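Local coordinates for lactose Operon Repressor (Escherichia coli, PDB 1JYE), which represses transcription of the lactose operon by binding operator DNA, and probably releases it when an inducer sugar binds, at residues S85-Q89 with L90-V94; T299-D302 with R303-L307. The protein carries 1 engineered substitution. All blocks are in the same frame, centred on the assembly; numbering follows the deposited sequence.

Interaction 1 (S85-Q89 with L90-V94)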
ATOM      1  N   SER A  85     -10.612  -1.179  11.161  1.00 17.29           N
ATOM      2  CA  SER A  85     -10.160  -1.120  12.545  1.00 18.95           C
ATOM      3  C   SER A  85     -11.230  -0.513  13.450  1.00 18.77           C
ATOM      4  O   SER A  85     -11.558  -1.069  14.501  1.00 18.18           O
ATOM      5  CB  SER A  85      -8.873  -0.300  12.652  1.00 20.71           C
ATOM      6  OG  SER A  85      -8.452  -0.200  14.003  1.00 23.50           O
ATOM      7  N   ARG A  86     -11.779   0.627  13.036  1.00 16.83           N
ATOM      8  CA  ARG A  86     -12.799   1.304  13.830  1.00 18.16           C
ATOM      9  C   ARG A  86     -14.094   0.501  13.893  1.00 19.37           C
ATOM     10  O   ARG A  86     -14.766   0.473  14.928  1.00 20.62           O
ATOM     11  CB  ARG A  86     -13.070   2.701  13.262  1.00 18.97           C
ATOM     12  CG  ARG A  86     -13.998   3.554  14.118  1.00 20.15           C
ATOM     13  CD  ARG A  86     -13.503   3.648  15.559  1.00 25.63           C
ATOM     14  NE  ARG A  86     -14.291   4.594  16.345  1.00 27.31           N
ATOM     15  CZ  ARG A  86     -14.310   4.629  17.674  1.00 30.90           C
ATOM     16  NH1 ARG A  86     -13.583   3.768  18.374  1.00 30.91           N
ATOM     17  NH2 ARG A  86     -15.056   5.528  18.304  1.00 31.30           N
ATOM     18  N   ALA A  87     -14.446  -0.153  12.790  1.00 18.09           N
ATOM     19  CA  ALA A  87     -15.656  -0.964  12.748  1.00 18.76           C
ATOM     20  C   ALA A  87     -15.538  -2.078  13.785  1.00 20.74           C
ATOM     21  O   ALA A  87     -16.471  -2.335  14.547  1.00 20.99           O
ATOM     22  CB  ALA A  87     -15.842  -1.556  11.360  1.00 18.90           C
ATOM     23  N   ASP A  88     -14.380  -2.731  13.803  1.00 22.03           N
ATOM     24  CA  ASP A  88     -14.113  -3.812  14.749  1.00 25.37           C
ATOM     25  C   ASP A  88     -14.288  -3.277  16.167  1.00 26.27           C
ATOM     26  O   ASP A  88     -14.910  -3.919  17.015  1.00 26.33           O
ATOM     27  CB  ASP A  88     -12.683  -4.324  14.569  1.00 27.49           C
ATOM     28  CG  ASP A  88     -12.380  -5.543  15.425  1.00 31.82           C
ATOM     29  OD1 ASP A  88     -11.191  -5.778  15.718  1.00 36.02           O
ATOM     30  OD2 ASP A  88     -13.325  -6.270  15.794  1.00 34.30           O
ATOM     31  N   GLN A  89     -13.736  -2.092  16.410  1.00 26.20           N
ATOM     32  CA  GLN A  89     -13.813  -1.446  17.716  1.00 27.58           C
ATOM     33  C   GLN A  89     -15.251  -1.202  18.156  1.00 27.65           C
ATOM     34  O   GLN A  89     -15.576  -1.329  19.336  1.00 27.87           O
ATOM     35  CB  GLN A  89     -13.079  -0.103  17.688  1.00 29.06           C
ATOM     36  CG  GLN A  89     -11.571  -0.188  17.540  1.00 33.11           C
ATOM     37  CD  GLN A  89     -10.946   1.172  17.276  1.00 35.27           C
ATOM     38  OE1 GLN A  89     -11.219   2.141  17.985  1.00 35.69           O
ATOM     39  NE2 GLN A  89     -10.103   1.249  16.252  1.00 37.83           N
ATOM     40  N   LEU A  90     -16.108  -0.850  17.205  1.00 25.93           N
ATOM     41  CA  LEU A  90     -17.504  -0.564  17.513  1.00 27.21           C
ATOM     42  C   LEU A  90     -18.441  -1.757  17.338  1.00 27.11           C
ATOM     43  O   LEU A  90     -19.661  -1.610  17.424  1.00 28.45           O
ATOM     44  CB  LEU A  90     -17.984   0.614  16.661  1.00 27.37           C
ATOM     45  CG  LEU A  90     -17.174   1.905  16.849  1.00 29.06           C
ATOM     46  CD1 LEU A  90     -17.666   2.971  15.882  1.00 28.37           C
ATOM     47  CD2 LEU A  90     -17.295   2.390  18.289  1.00 29.17           C
ATOM     48  N   GLY A  91     -17.870  -2.932  17.090  1.00 26.98           N
ATOM     49  CA  GLY A  91     -18.674  -4.133  16.929  1.00 26.50           C
ATOM     50  C   GLY A  91     -19.467  -4.235  15.640  1.00 26.09           C
ATOM     51  O   GLY A  91     -20.547  -4.825  15.614  1.00 27.58           O
ATOM     52  N   ALA A  92     -18.937  -3.672  14.561  1.00 23.81           N
ATOM     53  CA  ALA A  92     -19.622  -3.724  13.277  1.00 22.52           C
ATOM     54  C   ALA A  92     -18.820  -4.524  12.260  1.00 20.82           C
ATOM     55  O   ALA A  92     -17.608  -4.342  12.137  1.00 22.21           O
ATOM     56  CB  ALA A  92     -19.853  -2.313  12.752  1.00 22.24           C
ATOM     57  N   SER A  93     -19.496  -5.418  11.546  1.00 20.42           N
ATOM     58  CA  SER A  93     -18.852  -6.215  10.513  1.00 20.28           C
ATOM     59  C   SER A  93     -18.910  -5.387   9.241  1.00 19.66           C
ATOM     60  O   SER A  93     -19.772  -4.518   9.101  1.00 19.88           O
ATOM     61  CB  SER A  93     -19.581  -7.544  10.317  1.00 22.44           C
ATOM     62  OG  SER A  93     -19.332  -8.403  11.414  1.00 24.32           O
ATOM     63  N   VAL A  94     -18.002  -5.660   8.313  1.00 18.52           N
ATOM     64  CA  VAL A  94     -17.944  -4.887   7.080  1.00 17.07           C
ATOM     65  C   VAL A  94     -17.874  -5.707   5.799  1.00 17.89           C
ATOM     66  O   VAL A  94     -17.007  -6.570   5.644  1.00 18.21           O
ATOM     67  CB  VAL A  94     -16.713  -3.949   7.097  1.00 15.64           C
ATOM     68  CG1 VAL A  94     -16.739  -3.020   5.891  1.00 16.78           C
ATOM     69  CG2 VAL A  94     -16.680  -3.158   8.393  1.00 17.53           C
TER

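Interaction 2 (T299-D302 with R303-L307)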
ATOM      1  N   THR A 299     -12.946   8.268  11.330  1.00 16.06           N
ATOM      2  CA  THR A 299     -14.049   9.213  11.417  1.00 16.66           C
ATOM      3  C   THR A 299     -15.252   8.799  10.571  1.00 16.24           C
ATOM      4  O   THR A 299     -16.396   9.000  10.980  1.00 17.34           O
ATOM      5  CB  THR A 299     -13.588  10.631  11.009  1.00 17.30           C
ATOM      6  OG1 THR A 299     -12.446  11.003  11.796  1.00 19.16           O
ATOM      7  CG2 THR A 299     -14.700  11.650  11.254  1.00 18.74           C
ATOM      8  N   SER A 300     -15.004   8.203   9.406  1.00 15.53           N
ATOM      9  CA  SER A 300     -16.104   7.791   8.534  1.00 14.70           C
ATOM     10  C   SER A 300     -17.008   6.756   9.198  1.00 14.80           C
ATOM     11  O   SER A 300     -18.222   6.757   8.991  1.00 14.32           O
ATOM     12  CB  SER A 300     -15.573   7.239   7.200  1.00 15.28           C
ATOM     13  OG  SER A 300     -14.949   5.973   7.352  1.00 16.44           O
ATOM     14  N   VAL A 301     -16.424   5.872  10.000  1.00 13.79           N
ATOM     15  CA  VAL A 301     -17.218   4.854  10.674  1.00 14.03           C
ATOM     16  C   VAL A 301     -18.068   5.498  11.761  1.00 15.85           C
ATOM     17  O   VAL A 301     -19.271   5.239  11.851  1.00 17.29           O
ATOM     18  CB  VAL A 301     -16.322   3.759  11.296  1.00 14.48           C
ATOM     19  CG1 VAL A 301     -17.175   2.766  12.084  1.00 15.60           C
ATOM     20  CG2 VAL A 301     -15.566   3.031  10.194  1.00 14.85           C
ATOM     21  N   ASP A 302     -17.450   6.347  12.576  1.00 16.67           N
ATOM     22  CA  ASP A 302     -18.185   7.029  13.636  1.00 18.70           C
ATOM     23  C   ASP A 302     -19.336   7.823  13.025  1.00 17.04           C
ATOM     24  O   ASP A 302     -20.459   7.792  13.523  1.00 17.78           O
ATOM     25  CB  ASP A 302     -17.275   7.989  14.411  1.00 21.97           C
ATOM     26  CG  ASP A 302     -16.075   7.298  15.031  1.00 26.55           C
ATOM     27  OD1 ASP A 302     -16.203   6.126  15.435  1.00 29.19           O
ATOM     28  OD2 ASP A 302     -15.005   7.936  15.126  1.00 31.67           O
ATOM     29  N   ARG A 303     -19.045   8.529  11.937  1.00 15.77           N
ATOM     30  CA  ARG A 303     -20.041   9.352  11.254  1.00 15.51           C
ATOM     31  C   ARG A 303     -21.191   8.527  10.681  1.00 15.03           C
ATOM     32  O   ARG A 303     -22.359   8.885  10.836  1.00 14.83           O
ATOM     33  CB  ARG A 303     -19.371  10.154  10.130  1.00 16.00           C
ATOM     34  CG  ARG A 303     -20.266  11.206   9.460  1.00 16.39           C
ATOM     35  CD  ARG A 303     -20.692  12.288  10.450  1.00 17.95           C
ATOM     36  NE  ARG A 303     -19.573  12.710  11.289  1.00 19.58           N
ATOM     37  CZ  ARG A 303     -18.529  13.418  10.865  1.00 19.82           C
ATOM     38  NH1 ARG A 303     -17.560  13.732  11.716  1.00 19.80           N
ATOM     39  NH2 ARG A 303     -18.458  13.832   9.605  1.00 17.50           N
ATOM     40  N   LEU A 304     -20.861   7.422  10.017  1.00 14.43           N
ATOM     41  CA  LEU A 304     -21.886   6.570   9.422  1.00 15.87           C
ATOM     42  C   LEU A 304     -22.841   6.028  10.475  1.00 17.39           C
ATOM     43  O   LEU A 304     -24.057   6.023  10.278  1.00 17.57           O
ATOM     44  CB  LEU A 304     -21.249   5.396   8.675  1.00 15.29           C
ATOM     45  CG  LEU A 304     -22.252   4.463   7.986  1.00 17.19           C
ATOM     46  CD1 LEU A 304     -22.920   5.196   6.833  1.00 16.93           C
ATOM     47  CD2 LEU A 304     -21.537   3.218   7.481  1.00 18.58           C
ATOM     48  N   LEU A 305     -22.290   5.564  11.592  1.00 18.12           N
ATOM     49  CA  LEU A 305     -23.130   5.028  12.651  1.00 19.65           C
ATOM     50  C   LEU A 305     -24.005   6.124  13.257  1.00 19.09           C
ATOM     51  O   LEU A 305     -25.156   5.874  13.609  1.00 20.40           O
ATOM     52  CB  LEU A 305     -22.266   4.351  13.721  1.00 22.74           C
ATOM     53  CG  LEU A 305     -21.446   3.165  13.193  1.00 25.04           C
ATOM     54  CD1 LEU A 305     -20.793   2.437  14.355  1.00 27.17           C
ATOM     55  CD2 LEU A 305     -22.345   2.207  12.416  1.00 27.30           C
ATOM     56  N   GLN A 306     -23.470   7.338  13.370  1.00 17.66           N
ATOM     57  CA  GLN A 306     -24.252   8.448  13.913  1.00 18.58           C
ATOM     58  C   GLN A 306     -25.379   8.751  12.934  1.00 16.88           C
ATOM     59  O   GLN A 306     -26.515   9.000  13.339  1.00 17.71           O
ATOM     60  CB  GLN A 306     -23.377   9.690  14.100  1.00 19.92           C
ATOM     61  CG  GLN A 306     -22.260   9.506  15.118  1.00 26.25           C
ATOM     62  CD  GLN A 306     -22.678   9.862  16.525  1.00 30.87           C
ATOM     63  OE1 GLN A 306     -23.788   9.552  16.955  1.00 33.43           O
ATOM     64  NE2 GLN A 306     -21.782  10.512  17.261  1.00 33.57           N
ATOM     65  N   LEU A 307     -25.062   8.729  11.643  1.00 17.20           N
ATOM     66  CA  LEU A 307     -26.069   8.986  10.617  1.00 18.92           C
ATOM     67  C   LEU A 307     -27.175   7.937  10.677  1.00 20.29           C
ATOM     68  O   LEU A 307     -28.359   8.263  10.543  1.00 20.92           O
ATOM     69  CB  LEU A 307     -25.431   8.969   9.223  1.00 18.71           C
ATOM     70  CG  LEU A 307     -24.579  10.187   8.862  1.00 16.95           C
ATOM     71  CD1 LEU A 307     -23.796   9.914   7.592  1.00 17.58           C
ATOM     72  CD2 LEU A 307     -25.480  11.406   8.702  1.00 20.73           C
TER

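Interaction 1 (S85-Q89 with L90-V94)
A92 N reaches back to A87 O with a nearly straight hydrogen bond of 2.8 Å. One step further in, G91 N bonds D88 O at 3.1 Å. L90 N keeps the last regular helical bond, to R86 O, and adds a weak one to A87 O. G91 has a positive phi of 73°, which turns the chain off the helix and toward the strand that starts at S93.

Side chains meet on two sides of this turn. L90 lies against the R86 guanidinium, with CD2 over the centre of one face, 3.8 Å from R86 CZ. L90 CD1 also lies over a face, nearest R86 NE. R86 gets there with CG anti to the backbone N (chi1 -173°) and a bend at chi2. Its NH1 donates to Q89 OE1 at 2.9 Å, from above the carbonyl plane of the amide. Q89 NE2 in turn donates to S85 OG, which lies in the plane of the amide. R86 NE forms a salt bridge with D302. With an alanine here, D302 would probably lose its charged mate, L90 the flat group over it, and the Q89 amide one of its holds. On the buried side, A87 CB packs tightly on V94 CG2 at 3.5 Å.

Paired 6→1 and 5→2 type backbone bonds, with G91 as the C-prime residue in the left-handed helical conformation, make this a Schellman motif. It ends helix 74-89 within the beta-alpha-beta unit of strands 63-68 and 93-98.

Interaction 2 (T299-D302 with R303-L307)
R303 starts the second segment, and R303 N bonds T299 O at 2.9 Å. The R303 and T299 side chains run side by side in the same direction. R303 NH1 comes within 3.6 Å of T299 CG2, the methyl branch that stands anti to the T299 backbone N (chi1 -54° for OG1). Bends at chi2 and chi3 fold the arginine back along the helix, and NH1 is hydrogen-bonded to Q317 OE1.

L304 N bonds S300 O at 2.9 Å. Its side chain packs on I123 of strand 122-125. L305 N then bonds V301 O at 3.0 Å, and L305 CD1 touches V301 CG1 more loosely at 4.3 Å. These two form an apolar stripe one turn apart, beside L90. Q306 N bonds D302 O, and Q306 CG also presses on that oxygen, at 3.0 Å. Q306 OE1 accepts from Q311 NE2.

The repeated i to i+4 bonds are those of a regular alpha-helix. In helix 293-308, V301 and S300 touch helix 74-89, S300 and L304 touch strand 122-125, and T299 and R303 touch strand 158-161. The helix belongs to the periplasmic binding protein-like core.

From the N terminus, interaction 1 comes first, where helix 74-89 gives way to strand 93-98. It closes a tight local turn. Interaction 2 comes about two hundred residues later, within helix 293-308. The two are in series along the chain: neither encloses nor crosses the other. In space they meet, with centres 11 Å apart. The R86 salt bridge runs between them. L90 CD1 packs on L305 CD1, and R86 CG on V301 CB. A late helix is thus joined to the first beta-alpha-beta unit. V94 also makes backbone hydrogen bonds to the second subunit, while interaction 2 is touched by no other chain of the assembly.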